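Local atomic coordinates of Lin1889 protein (Listeria innocua Clip11262, PDB entry 3B57), a protein that is of unknown function but carries a metal-binding HD domain, consistent with a metal-dependent phosphohydrolase. Residues Lys11-His15 with Trp27-Lys31; Arg95-Val100 with Glu115-Gln120; Leu56-Tyr60 with Thr75-Met80; Met1-Ile6 with Lys83-Ser87. All coordinates share one frame; numbering follows the deposited sequence.

How the interactions relate
Interaction 3 joins the set together, its centre lying about 12 to 14 Å from the centres of the other three and its atoms touching each of them. Met14 of interaction 1 packs on Phe57 (SE to CD1 3.6 Å), and Ile97 of interaction 2 reaches the same residue (CD1 to CB 3.6 Å). Towards interaction 4, Met80 O and Ile85 N are 3.2 Å apart, a probable hydrogen bond. Interactions 1 and 2 do not touch, their centres being about 17 Å apart. The magnesium site is shared out: His29 lies in interaction 1, His58 and Asp59 in interaction 3, and Val100 of interaction 2 packs on His58; Asp123 completes the set. Interaction 4 lies away from the site.

Interaction 1: Lys11-His15 with Trp27-Lys31; sequences KNWMH and WSHIK. With MG (magnesium ion), chain B.
The aromatic core of this contact is a face-to-face stack of the His15 imidazole on the five-membered ring of Trp27, with centroids 4.3 Å apart and planes only 13° from parallel. His15 CB continues the overlap along the indole, lying 3.9 Å from the centroid of the six-membered ring almost on its normal, a CH-pi contact. CG of His15 stands anti to the backbone N (chi1 -178°), which swings the imidazole along the indole face. On the opposite face of the indole lies CB of Lys31, one turn further along the tryptophan's own helix, so the indole lies between His15 of the partner helix and Lys31 of its own.

Apolar contacts flank the stack. CB of Met14, a selenomethionine, approaches CZ3 of Trp27 at 3.7 Å, and its bent chain carries CE to 4.2 Å from Ile30 CD1. At the far end of the indole, Trp27 CH2 meets Lys11 O at 3.6 Å and the aliphatic CG of Lys11 at 4.0 Å.

No hydrogen bond links the segments 11-15 and 27-31, parts of helices 3-15 and 27-44, which run nearly antiparallel, at 153°. Within this contact only His29 binds the metal: it takes no part in the packing and gives NE2 to the magnesium ion at 2.6 Å. Asp123 binds the same ion, while His29 ND1 is hydrogen-bonded to Asp126. His29 is the first histidine of the HD-domain metal motif. The helix bearing this ligand is therefore held against the N-terminal helix by aromatic and van der Waals forces, with the polar groups of His29 engaged elsewhere.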
loop_
_atom_site.group_PDB
_atom_site.type_symbol
_atom_site.label_atom_id
_atom_site.label_comp_id
_atom_site.label_asym_id
_atom_site.label_seq_id
_atom_site.Cartn_x
_atom_site.Cartn_y
_atom_site.Cartn_z
ATOM N N LYS A 11 -18.491 -1.675 22.518
ATOM C CA LYS A 11 -17.335 -2.304 21.907
ATOM C C LYS A 11 -17.731 -3.626 21.255
ATOM O O LYS A 11 -17.468 -3.838 20.075
ATOM C CB LYS A 11 -16.262 -2.520 22.974
ATOM C CG LYS A 11 -14.838 -2.627 22.476
ATOM C CD LYS A 11 -13.898 -2.392 23.649
ATOM C CE LYS A 11 -12.744 -3.380 23.685
ATOM N NZ LYS A 11 -12.213 -3.496 25.081
ATOM N N ASN A 12 -18.380 -4.506 22.012
ATOM C CA ASN A 12 -18.793 -5.807 21.478
ATOM C C ASN A 12 -19.837 -5.718 20.370
ATOM O O ASN A 12 -19.902 -6.589 19.504
ATOM C CB ASN A 12 -19.301 -6.705 22.610
ATOM C CG ASN A 12 -18.164 -7.342 23.395
ATOM O OD1 ASN A 12 -17.514 -8.280 22.928
ATOM N ND2 ASN A 12 -17.907 -6.820 24.587
ATOM N N TRP A 13 -20.642 -4.662 20.400
ATOM C CA TRP A 13 -21.671 -4.451 19.391
ATOM C C TRP A 13 -21.030 -4.043 18.059
ATOM O O TRP A 13 -21.341 -4.621 17.024
ATOM C CB TRP A 13 -22.668 -3.390 19.884
ATOM C CG TRP A 13 -23.768 -3.056 18.917
ATOM C CD1 TRP A 13 -24.333 -3.892 18.012
ATOM C CD2 TRP A 13 -24.447 -1.797 18.780
ATOM N NE1 TRP A 13 -25.321 -3.240 17.311
ATOM C CE2 TRP A 13 -25.412 -1.953 17.762
ATOM C CE3 TRP A 13 -24.334 -0.556 19.419
ATOM C CZ2 TRP A 13 -26.260 -0.913 17.362
ATOM C CZ3 TRP A 13 -25.179 0.481 19.022
ATOM C CH2 TRP A 13 -26.129 0.292 18.001
HETATM N N MSE A 14 -20.133 -3.061 18.078
HETATM C CA MSE A 14 -19.477 -2.640 16.841
HETATM C C MSE A 14 -18.633 -3.768 16.258
HETATM O O MSE A 14 -18.550 -3.928 15.040
HETATM C CB MSE A 14 -18.570 -1.432 17.073
HETATM C CG MSE A 14 -19.289 -0.169 17.469
HETATM SE SE MSE A 14 -20.702 0.294 16.249
HETATM C CE MSE A 14 -19.697 1.310 14.941
ATOM N N HIS A 15 -18.000 -4.543 17.133
ATOM C CA HIS A 15 -17.155 -5.647 16.696
ATOM C C HIS A 15 -17.937 -6.616 15.831
ATOM O O HIS A 15 -17.488 -7.001 14.755
ATOM C CB HIS A 15 -16.593 -6.395 17.903
ATOM C CG HIS A 15 -15.680 -7.529 17.546
ATOM N ND1 HIS A 15 -15.100 -8.343 18.495
ATOM C CD2 HIS A 15 -15.239 -7.978 16.345
ATOM C CE1 HIS A 15 -14.341 -9.245 17.896
ATOM N NE2 HIS A 15 -14.407 -9.044 16.593
ATOM N N TRP A 27 -13.054 -3.594 11.440
ATOM C CA TRP A 27 -13.124 -3.411 12.880
ATOM C C TRP A 27 -11.766 -2.903 13.372
ATOM O O TRP A 27 -11.695 -2.035 14.244
ATOM C CB TRP A 27 -13.490 -4.749 13.537
ATOM C CG TRP A 27 -13.199 -4.828 14.994
ATOM C CD1 TRP A 27 -12.293 -5.645 15.600
ATOM C CD2 TRP A 27 -13.770 -4.020 16.032
ATOM N NE1 TRP A 27 -12.255 -5.397 16.954
ATOM C CE2 TRP A 27 -13.152 -4.404 17.246
ATOM C CE3 TRP A 27 -14.739 -3.010 16.056
ATOM C CZ2 TRP A 27 -13.471 -3.811 18.468
ATOM C CZ3 TRP A 27 -15.056 -2.419 17.272
ATOM C CH2 TRP A 27 -14.421 -2.824 18.462
ATOM N N SER A 28 -10.692 -3.434 12.792
ATOM C CA SER A 28 -9.339 -3.030 13.159
ATOM C C SER A 28 -9.204 -1.510 13.170
ATOM O O SER A 28 -8.533 -0.941 14.035
ATOM C CB SER A 28 -8.325 -3.615 12.176
ATOM O OG SER A 28 -8.322 -5.024 12.233
ATOM N N HIS A 29 -9.840 -0.861 12.200
ATOM C CA HIS A 29 -9.792 0.591 12.092
ATOM C C HIS A 29 -10.458 1.254 13.288
ATOM O O HIS A 29 -9.843 2.065 13.979
ATOM C CB HIS A 29 -10.484 1.048 10.811
ATOM C CG HIS A 29 -10.534 2.534 10.657
ATOM N ND1 HIS A 29 -9.400 3.306 10.519
ATOM C CD2 HIS A 29 -11.580 3.393 10.636
ATOM C CE1 HIS A 29 -9.747 4.578 10.418
ATOM N NE2 HIS A 29 -11.063 4.657 10.487
ATOM N N ILE A 30 -11.720 0.915 13.529
ATOM C CA ILE A 30 -12.444 1.490 14.654
ATOM C C ILE A 30 -11.669 1.330 15.967
ATOM O O ILE A 30 -11.321 2.325 16.610
ATOM C CB ILE A 30 -13.838 0.862 14.777
ATOM C CG1 ILE A 30 -14.619 1.147 13.492
ATOM C CG2 ILE A 30 -14.570 1.423 16.003
ATOM C CD1 ILE A 30 -15.925 0.386 13.364
ATOM N N LYS A 31 -11.376 0.094 16.358
ATOM C CA LYS A 31 -10.625 -0.110 17.592
ATOM C C LYS A 31 -9.335 0.742 17.658
ATOM O O LYS A 31 -8.885 1.089 18.746
ATOM C CB LYS A 31 -10.283 -1.597 17.795
ATOM C CG LYS A 31 -9.505 -1.855 19.088
ATOM C CD LYS A 31 -9.030 -3.294 19.225
ATOM C CE LYS A 31 -10.188 -4.278 19.282
ATOM N NZ LYS A 31 -9.721 -5.633 19.696
HETATM MG MG MG B . -12.984 6.344 10.450
#

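Interaction 2: Arg95-Val100 with Glu115-Gln120; sequences RIIQSV and EEKIVQ
Over one face of the Arg95 guanidinium lies OE2 of Glu116, 3.6 Å from NH2, and the carboxylate plane is turned 50° from that of the guanidinium. The oxygen stands well out of the guanidinium plane, so the salt bridge is one of charge alone, with no N-H directed at it. The other carboxylate oxygen, OE1, takes a hydrogen bond from the backbone N of Thr113, just ahead of the helix, which would fix the rotation of the group.

Beneath this polar pair Ile96 packs on the aliphatic parts of two successive glutamates: its CG1 lies 3.7 Å from Glu116 CG and its CD1 3.8 Å from Glu115 CB. Segments 95-100 and 115-120, on helices 87-100 and 114-125 of the all-helical HD fold, cross at -46°, their axes 8.8 Å apart at closest approach. The CG2 branch of Ile96 reaches Val119 CB at 3.9 Å, its chain crossing the valine at about a right angle. One turn on, Val100 CG2 packs against Val119 CG1, and Val100 also borders Asp123 of the magnesium site.

Ser99 OG, with chi1 at 56°, donates back to Ile96 O at 2.8 Å in the carbonyl plane, on a lone pair, while resting 3.5 Å from Glu116 CB.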
loop_
_atom_site.group_PDB
_atom_site.type_symbol
_atom_site.label_atom_id
_atom_site.label_comp_id
_atom_site.label_asym_id
_atom_site.label_seq_id
_atom_site.Cartn_x
_atom_site.Cartn_y
_atom_site.Cartn_z
ATOM N N ARG A 95 -23.114 14.883 18.356
ATOM C CA ARG A 95 -22.514 16.105 17.817
ATOM C C ARG A 95 -21.061 15.831 17.405
ATOM O O ARG A 95 -20.592 16.336 16.383
ATOM C CB ARG A 95 -22.553 17.227 18.866
ATOM C CG ARG A 95 -23.935 17.877 19.050
ATOM C CD ARG A 95 -23.963 18.877 20.227
ATOM N NE ARG A 95 -22.819 19.791 20.221
ATOM C CZ ARG A 95 -22.532 20.643 19.238
ATOM N NH1 ARG A 95 -23.312 20.711 18.163
ATOM N NH2 ARG A 95 -21.455 21.419 19.322
ATOM N N ILE A 96 -20.366 15.023 18.208
ATOM C CA ILE A 96 -18.977 14.659 17.943
ATOM C C ILE A 96 -18.875 13.858 16.653
ATOM O O ILE A 96 -18.099 14.196 15.758
ATOM C CB ILE A 96 -18.394 13.809 19.088
ATOM C CG1 ILE A 96 -18.339 14.640 20.365
ATOM C CG2 ILE A 96 -17.007 13.292 18.708
ATOM C CD1 ILE A 96 -17.893 13.865 21.583
ATOM N N ILE A 97 -19.662 12.794 16.562
ATOM C CA ILE A 97 -19.642 11.953 15.382
ATOM C C ILE A 97 -19.820 12.780 14.111
ATOM O O ILE A 97 -19.258 12.453 13.066
ATOM C CB ILE A 97 -20.727 10.868 15.472
ATOM C CG1 ILE A 97 -20.454 9.977 16.683
ATOM C CG2 ILE A 97 -20.734 10.033 14.215
ATOM C CD1 ILE A 97 -21.408 8.819 16.831
ATOM N N GLN A 98 -20.581 13.866 14.207
ATOM C CA GLN A 98 -20.819 14.735 13.055
ATOM C C GLN A 98 -19.588 15.538 12.637
ATOM O O GLN A 98 -19.345 15.732 11.449
ATOM C CB GLN A 98 -21.968 15.691 13.356
ATOM C CG GLN A 98 -23.288 14.990 13.573
ATOM C CD GLN A 98 -24.377 15.941 14.031
ATOM O OE1 GLN A 98 -25.535 15.545 14.188
ATOM N NE2 GLN A 98 -24.013 17.203 14.255
ATOM N N SER A 99 -18.815 16.007 13.610
ATOM C CA SER A 99 -17.623 16.786 13.307
ATOM C C SER A 99 -16.490 15.886 12.819
ATOM O O SER A 99 -15.450 16.365 12.368
ATOM C CB SER A 99 -17.177 17.573 14.545
ATOM O OG SER A 99 -16.969 16.720 15.660
ATOM N N VAL A 100 -16.698 14.579 12.906
ATOM C CA VAL A 100 -15.696 13.619 12.469
ATOM C C VAL A 100 -15.912 13.251 11.012
ATOM O O VAL A 100 -15.220 13.750 10.125
ATOM C CB VAL A 100 -15.768 12.342 13.311
ATOM C CG1 VAL A 100 -14.806 11.303 12.763
ATOM C CG2 VAL A 100 -15.455 12.667 14.751
ATOM N N GLU A 115 -13.400 17.352 23.054
ATOM C CA GLU A 115 -13.827 15.992 22.742
ATOM C C GLU A 115 -13.976 15.853 21.222
ATOM O O GLU A 115 -13.531 14.869 20.636
ATOM C CB GLU A 115 -15.155 15.655 23.431
ATOM C CG GLU A 115 -15.087 15.475 24.952
ATOM C CD GLU A 115 -15.243 16.778 25.740
ATOM O OE1 GLU A 115 -15.684 17.802 25.155
ATOM O OE2 GLU A 115 -14.936 16.770 26.961
ATOM N N GLU A 116 -14.594 16.839 20.581
ATOM C CA GLU A 116 -14.747 16.773 19.137
ATOM C C GLU A 116 -13.387 16.852 18.447
ATOM O O GLU A 116 -13.197 16.307 17.360
ATOM C CB GLU A 116 -15.652 17.898 18.644
ATOM C CG GLU A 116 -17.017 17.879 19.286
ATOM C CD GLU A 116 -17.847 19.091 18.912
ATOM O OE1 GLU A 116 -17.320 20.226 18.989
ATOM O OE2 GLU A 116 -19.034 18.914 18.556
ATOM N N LYS A 117 -12.434 17.527 19.078
ATOM C CA LYS A 117 -11.101 17.637 18.500
ATOM C C LYS A 117 -10.351 16.321 18.617
ATOM O O LYS A 117 -9.791 15.837 17.637
ATOM C CB LYS A 117 -10.312 18.737 19.191
ATOM C CG LYS A 117 -10.766 20.115 18.799
ATOM C CD LYS A 117 -10.046 21.151 19.626
ATOM C CE LYS A 117 -10.234 22.519 19.025
ATOM N NZ LYS A 117 -9.650 22.564 17.642
ATOM N N ILE A 118 -10.345 15.744 19.812
ATOM C CA ILE A 118 -9.667 14.478 20.026
ATOM C C ILE A 118 -10.096 13.423 19.002
ATOM O O ILE A 118 -9.272 12.966 18.218
ATOM C CB ILE A 118 -9.958 13.919 21.426
ATOM C CG1 ILE A 118 -9.764 15.009 22.481
ATOM C CG2 ILE A 118 -9.067 12.722 21.699
ATOM C CD1 ILE A 118 -8.375 15.587 22.522
ATOM N N VAL A 119 -11.378 13.045 19.005
ATOM C CA VAL A 119 -11.882 12.011 18.091
ATOM C C VAL A 119 -11.527 12.280 16.652
ATOM O O VAL A 119 -11.048 11.394 15.932
ATOM C CB VAL A 119 -13.410 11.844 18.184
ATOM C CG1 VAL A 119 -13.905 10.938 17.066
ATOM C CG2 VAL A 119 -13.771 11.232 19.521
ATOM N N GLN A 120 -11.764 13.509 16.225
ATOM C CA GLN A 120 -11.432 13.891 14.867
ATOM C C GLN A 120 -9.920 13.750 14.618
ATOM O O GLN A 120 -9.510 13.392 13.519
ATOM C CB GLN A 120 -11.890 15.316 14.618
ATOM C CG GLN A 120 -11.203 15.948 13.463
ATOM C CD GLN A 120 -11.760 17.298 13.195
ATOM O OE1 GLN A 120 -12.734 17.437 12.456
ATOM N NE2 GLN A 120 -11.175 18.314 13.825
#

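Interaction 3: Leu56-Tyr60 with Thr75-Met80; sequences LFHDY and TLINWM
Phe57 of helix 48-57 faces Leu76 of helix 71-82 with their CA atoms 8.0 Å apart, and from there the backbone continues through His58 to Tyr60 as a loop. Leu76 is wedged between the rings of Phe57 and Tyr60. Its CD2 sits over one face of Phe57, 3.6 Å from the centroid and 15° off the normal, in a CH-pi contact, while CD1 lies 3.7 Å from Phe57 CB. The same CD2 also lies over a face of the Tyr60 ring, and Leu76 CG approaches Tyr60 CD2 at 3.9 Å.

At the far rim of Phe57 the contact turns aromatic. Its edge points to the face of the Trp79 six-membered ring in an offset edge-to-face pair, with centroids 5.6 Å apart and planes at 82°; CZ of Phe57 is 3.8 Å from Trp79 CZ3. Anti placement of the Trp79 CG (chi1 -174°) lays the indole across the end of the phenylalanine. Selenomethionine Met80 adds a looser touch at 4.4 Å, from its CG to Phe57 CE2, and Tyr60 OH meets the methyl CG2 of Thr75.

The cluster adjoins the HD motif: between Phe57 and Tyr60 in sequence lie the magnesium ligands His58, which points away from helix 71-82, and Asp59. Helix 3-15 closes one side through Ala10 on Phe57 and Trp13 stacked on Trp79, while helix 87-100 supplies Ile90 against Met80.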
loop_
_atom_site.group_PDB
_atom_site.type_symbol
_atom_site.label_atom_id
_atom_site.label_comp_id
_atom_site.label_asym_id
_atom_site.label_seq_id
_atom_site.Cartn_x
_atom_site.Cartn_y
_atom_site.Cartn_z
ATOM N N LEU A 56 -16.054 4.952 19.034
ATOM C CA LEU A 56 -16.522 3.644 18.624
ATOM C C LEU A 56 -17.695 3.688 17.644
ATOM O O LEU A 56 -17.869 2.751 16.868
ATOM C CB LEU A 56 -16.900 2.815 19.843
ATOM C CG LEU A 56 -15.726 2.330 20.682
ATOM C CD1 LEU A 56 -16.252 1.387 21.747
ATOM C CD2 LEU A 56 -14.713 1.599 19.814
ATOM N N PHE A 57 -18.491 4.759 17.671
ATOM C CA PHE A 57 -19.634 4.876 16.761
ATOM C C PHE A 57 -19.379 5.845 15.610
ATOM O O PHE A 57 -20.242 6.018 14.756
ATOM C CB PHE A 57 -20.906 5.353 17.492
ATOM C CG PHE A 57 -21.370 4.444 18.599
ATOM C CD1 PHE A 57 -21.136 3.081 18.548
ATOM C CD2 PHE A 57 -22.053 4.964 19.698
ATOM C CE1 PHE A 57 -21.576 2.245 19.582
ATOM C CE2 PHE A 57 -22.497 4.133 20.737
ATOM C CZ PHE A 57 -22.256 2.774 20.680
ATOM N N HIS A 58 -18.207 6.473 15.576
ATOM C CA HIS A 58 -17.911 7.450 14.529
ATOM C C HIS A 58 -18.071 6.897 13.127
ATOM O O HIS A 58 -18.226 7.651 12.169
ATOM C CB HIS A 58 -16.490 8.008 14.694
ATOM C CG HIS A 58 -15.409 7.156 14.091
ATOM N ND1 HIS A 58 -15.100 5.893 14.552
ATOM C CD2 HIS A 58 -14.538 7.409 13.083
ATOM C CE1 HIS A 58 -14.086 5.406 13.858
ATOM N NE2 HIS A 58 -13.726 6.306 12.961
ATOM N N ASP A 59 -18.055 5.576 13.021
ATOM C CA ASP A 59 -18.151 4.922 11.728
ATOM C C ASP A 59 -19.310 3.947 11.659
ATOM O O ASP A 59 -19.116 2.761 11.402
ATOM C CB ASP A 59 -16.850 4.176 11.448
ATOM C CG ASP A 59 -16.311 4.454 10.072
ATOM O OD1 ASP A 59 -17.099 4.349 9.100
ATOM O OD2 ASP A 59 -15.099 4.769 9.971
ATOM N N TYR A 60 -20.515 4.446 11.879
ATOM C CA TYR A 60 -21.688 3.593 11.847
ATOM C C TYR A 60 -22.733 4.259 10.977
ATOM O O TYR A 60 -23.628 3.612 10.427
ATOM C CB TYR A 60 -22.224 3.415 13.262
ATOM C CG TYR A 60 -23.427 2.519 13.346
ATOM C CD1 TYR A 60 -23.287 1.133 13.409
ATOM C CD2 TYR A 60 -24.713 3.056 13.325
ATOM C CE1 TYR A 60 -24.404 0.307 13.449
ATOM C CE2 TYR A 60 -25.833 2.244 13.362
ATOM C CZ TYR A 60 -25.675 0.873 13.423
ATOM O OH TYR A 60 -26.792 0.081 13.449
ATOM N N THR A 75 -30.752 4.799 15.437
ATOM C CA THR A 75 -30.507 3.500 16.065
ATOM C C THR A 75 -29.550 3.648 17.247
ATOM O O THR A 75 -29.748 3.048 18.307
ATOM C CB THR A 75 -29.903 2.514 15.063
ATOM O OG1 THR A 75 -30.830 2.306 13.992
ATOM C CG2 THR A 75 -29.597 1.185 15.737
ATOM N N LEU A 76 -28.508 4.448 17.050
ATOM C CA LEU A 76 -27.542 4.688 18.108
ATOM C C LEU A 76 -28.248 5.360 19.284
ATOM O O LEU A 76 -28.157 4.893 20.427
ATOM C CB LEU A 76 -26.394 5.583 17.613
ATOM C CG LEU A 76 -25.342 4.965 16.683
ATOM C CD1 LEU A 76 -24.326 6.016 16.251
ATOM C CD2 LEU A 76 -24.648 3.822 17.400
ATOM N N ILE A 77 -28.960 6.452 19.010
ATOM C CA ILE A 77 -29.654 7.153 20.083
ATOM C C ILE A 77 -30.445 6.141 20.903
ATOM O O ILE A 77 -30.348 6.100 22.132
ATOM C CB ILE A 77 -30.608 8.228 19.545
ATOM C CG1 ILE A 77 -29.856 9.132 18.573
ATOM C CG2 ILE A 77 -31.145 9.052 20.705
ATOM C CD1 ILE A 77 -30.659 10.282 18.023
ATOM N N ASN A 78 -31.209 5.311 20.208
ATOM C CA ASN A 78 -31.998 4.284 20.858
ATOM C C ASN A 78 -31.138 3.424 21.767
ATOM O O ASN A 78 -31.383 3.323 22.970
ATOM C CB ASN A 78 -32.655 3.410 19.804
ATOM C CG ASN A 78 -34.142 3.471 19.877
ATOM O OD1 ASN A 78 -34.760 2.741 20.650
ATOM N ND2 ASN A 78 -34.737 4.376 19.097
ATOM N N TRP A 79 -30.126 2.805 21.176
ATOM C CA TRP A 79 -29.225 1.953 21.928
ATOM C C TRP A 79 -28.712 2.727 23.144
ATOM O O TRP A 79 -28.548 2.161 24.222
ATOM C CB TRP A 79 -28.048 1.524 21.045
ATOM C CG TRP A 79 -27.134 0.535 21.699
ATOM C CD1 TRP A 79 -27.246 -0.820 21.678
ATOM C CD2 TRP A 79 -26.007 0.833 22.531
ATOM N NE1 TRP A 79 -26.261 -1.389 22.451
ATOM C CE2 TRP A 79 -25.488 -0.394 22.987
ATOM C CE3 TRP A 79 -25.389 2.022 22.935
ATOM C CZ2 TRP A 79 -24.373 -0.467 23.837
ATOM C CZ3 TRP A 79 -24.284 1.949 23.778
ATOM C CH2 TRP A 79 -23.789 0.715 24.220
HETATM N N MSE A 80 -28.481 4.026 22.985
HETATM C CA MSE A 80 -27.968 4.819 24.097
HETATM C C MSE A 80 -28.993 5.207 25.157
HETATM O O MSE A 80 -28.670 5.274 26.351
HETATM C CB MSE A 80 -27.280 6.078 23.584
HETATM C CG MSE A 80 -25.970 5.813 22.892
HETATM SE SE MSE A 80 -24.982 7.432 22.603
HETATM C CE MSE A 80 -25.664 7.943 20.877
#

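Interaction 4: Met1-Ile6 with Lys83-Ser87; sequences MNKEEI and KEIPS
Ile6 and Met1 pack on Lys83, Ile85 and Pro86 through apolar contacts. Ile6 CD1 is placed 3.9 Å from both Lys83 CB and Ile85 CG1, its chain running obliquely to that of Ile85. The selenomethionine Met1 reaches over the turn from the other end: its SE lies 3.9 Å from Pro86 CD and 4.3 Å from Ile85 CG1, the chain bent at its last torsion and meeting the proline ring at about a right angle.

Backbone carbonyls meet aliphatic carbons alongside. Met1 CB stands 3.8 Å from Lys83 O and 3.9 Å from Glu84 O, and no hydrogen bond crosses between the segments.

Both segments contain helix-end motifs. Glu84, with phi at 68°, closes helix 71-82 in a Schellman motif, and Pro86 occupies the N-cap position of helix 87-100. Asn2 is the N-cap of helix 3-15: its OD1 accepts from Glu5 N at 2.9 Å, the donor tilted 25° from the amide carbonyl plane.

Beyond the two segments, Phe49 of helix 48-57 backs both Met1 and Ile6. The end of Lys83 leads away from the contact to a cation-pi interaction with Trp79, whose ring also touches Ile6.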
loop_
_atom_site.group_PDB
_atom_site.type_symbol
_atom_site.label_atom_id
_atom_site.label_comp_id
_atom_site.label_asym_id
_atom_site.label_seq_id
_atom_site.Cartn_x
_atom_site.Cartn_y
_atom_site.Cartn_z
HETATM N N MSE A 1 -26.256 4.549 35.396
HETATM C CA MSE A 1 -25.562 3.915 34.240
HETATM C C MSE A 1 -24.124 3.550 34.593
HETATM O O MSE A 1 -23.407 4.348 35.200
HETATM C CB MSE A 1 -25.561 4.869 33.044
HETATM C CG MSE A 1 -25.023 6.258 33.369
HETATM SE SE MSE A 1 -24.240 7.203 31.844
HETATM C CE MSE A 1 -22.542 7.645 32.630
ATOM N N ASN A 2 -23.705 2.343 34.210
ATOM C CA ASN A 2 -22.342 1.879 34.477
ATOM C C ASN A 2 -21.483 2.107 33.236
ATOM O O ASN A 2 -21.525 1.333 32.279
ATOM C CB ASN A 2 -22.341 0.390 34.847
ATOM C CG ASN A 2 -20.979 -0.091 35.333
ATOM O OD1 ASN A 2 -19.994 -0.074 34.590
ATOM N ND2 ASN A 2 -20.919 -0.521 36.590
ATOM N N LYS A 3 -20.704 3.183 33.264
ATOM C CA LYS A 3 -19.846 3.547 32.148
ATOM C C LYS A 3 -18.959 2.423 31.648
ATOM O O LYS A 3 -18.939 2.131 30.458
ATOM C CB LYS A 3 -18.977 4.747 32.524
ATOM C CG LYS A 3 -19.705 6.074 32.486
ATOM C CD LYS A 3 -18.795 7.211 32.917
ATOM C CE LYS A 3 -19.450 8.570 32.701
ATOM N NZ LYS A 3 -18.610 9.703 33.195
ATOM N N GLU A 4 -18.225 1.792 32.552
ATOM C CA GLU A 4 -17.323 0.721 32.153
ATOM C C GLU A 4 -18.051 -0.365 31.380
ATOM O O GLU A 4 -17.524 -0.920 30.411
ATOM C CB GLU A 4 -16.653 0.101 33.373
ATOM C CG GLU A 4 -15.444 -0.748 33.033
ATOM C CD GLU A 4 -15.057 -1.673 34.162
ATOM O OE1 GLU A 4 -15.045 -1.206 35.327
ATOM O OE2 GLU A 4 -14.759 -2.860 33.882
ATOM N N GLU A 5 -19.267 -0.668 31.814
ATOM C CA GLU A 5 -20.060 -1.697 31.159
ATOM C C GLU A 5 -20.605 -1.263 29.799
ATOM O O GLU A 5 -20.539 -2.028 28.831
ATOM C CB GLU A 5 -21.209 -2.129 32.069
ATOM C CG GLU A 5 -20.963 -3.464 32.763
ATOM C CD GLU A 5 -20.554 -4.565 31.780
ATOM O OE1 GLU A 5 -20.962 -4.500 30.595
ATOM O OE2 GLU A 5 -19.837 -5.499 32.201
ATOM N N ILE A 6 -21.145 -0.045 29.743
ATOM C CA ILE A 6 -21.701 0.513 28.515
ATOM C C ILE A 6 -20.636 0.513 27.427
ATOM O O ILE A 6 -20.898 0.136 26.282
ATOM C CB ILE A 6 -22.191 1.964 28.727
ATOM C CG1 ILE A 6 -23.319 1.991 29.755
ATOM C CG2 ILE A 6 -22.683 2.556 27.406
ATOM C CD1 ILE A 6 -23.985 3.350 29.892
ATOM N N LYS A 83 -29.546 2.509 27.381
ATOM C CA LYS A 83 -28.490 2.326 28.365
ATOM C C LYS A 83 -28.635 3.370 29.459
ATOM O O LYS A 83 -27.833 3.428 30.389
ATOM C CB LYS A 83 -27.116 2.437 27.706
ATOM C CG LYS A 83 -26.737 1.220 26.892
ATOM C CD LYS A 83 -26.628 -0.001 27.788
ATOM C CE LYS A 83 -26.223 -1.235 27.002
ATOM N NZ LYS A 83 -27.161 -1.489 25.889
ATOM N N GLU A 84 -29.664 4.201 29.337
ATOM C CA GLU A 84 -29.928 5.226 30.330
ATOM C C GLU A 84 -28.865 6.312 30.348
ATOM O O GLU A 84 -28.519 6.828 31.410
ATOM C CB GLU A 84 -30.017 4.603 31.726
ATOM C CG GLU A 84 -31.139 3.602 31.930
ATOM C CD GLU A 84 -30.977 2.830 33.224
ATOM O OE1 GLU A 84 -30.931 3.481 34.293
ATOM O OE2 GLU A 84 -30.890 1.576 33.171
ATOM N N ILE A 85 -28.324 6.654 29.189
ATOM C CA ILE A 85 -27.330 7.713 29.155
ATOM C C ILE A 85 -28.123 9.014 29.078
ATOM O O ILE A 85 -28.939 9.186 28.184
ATOM C CB ILE A 85 -26.424 7.608 27.911
ATOM C CG1 ILE A 85 -25.691 6.265 27.900
ATOM C CG2 ILE A 85 -25.426 8.740 27.908
ATOM C CD1 ILE A 85 -24.874 6.022 26.643
ATOM N N PRO A 86 -27.915 9.936 30.029
ATOM C CA PRO A 86 -28.640 11.215 30.018
ATOM C C PRO A 86 -28.725 11.720 28.584
ATOM O O PRO A 86 -27.752 11.599 27.842
ATOM C CB PRO A 86 -27.766 12.107 30.887
ATOM C CG PRO A 86 -27.258 11.142 31.921
ATOM C CD PRO A 86 -26.905 9.910 31.101
ATOM N N SER A 87 -29.865 12.279 28.182
ATOM C CA SER A 87 -30.011 12.756 26.803
ATOM C C SER A 87 -29.004 13.850 26.490
ATOM O O SER A 87 -28.817 14.226 25.332
ATOM C CB SER A 87 -31.413 13.302 26.548
ATOM O OG SER A 87 -31.475 14.677 26.889
#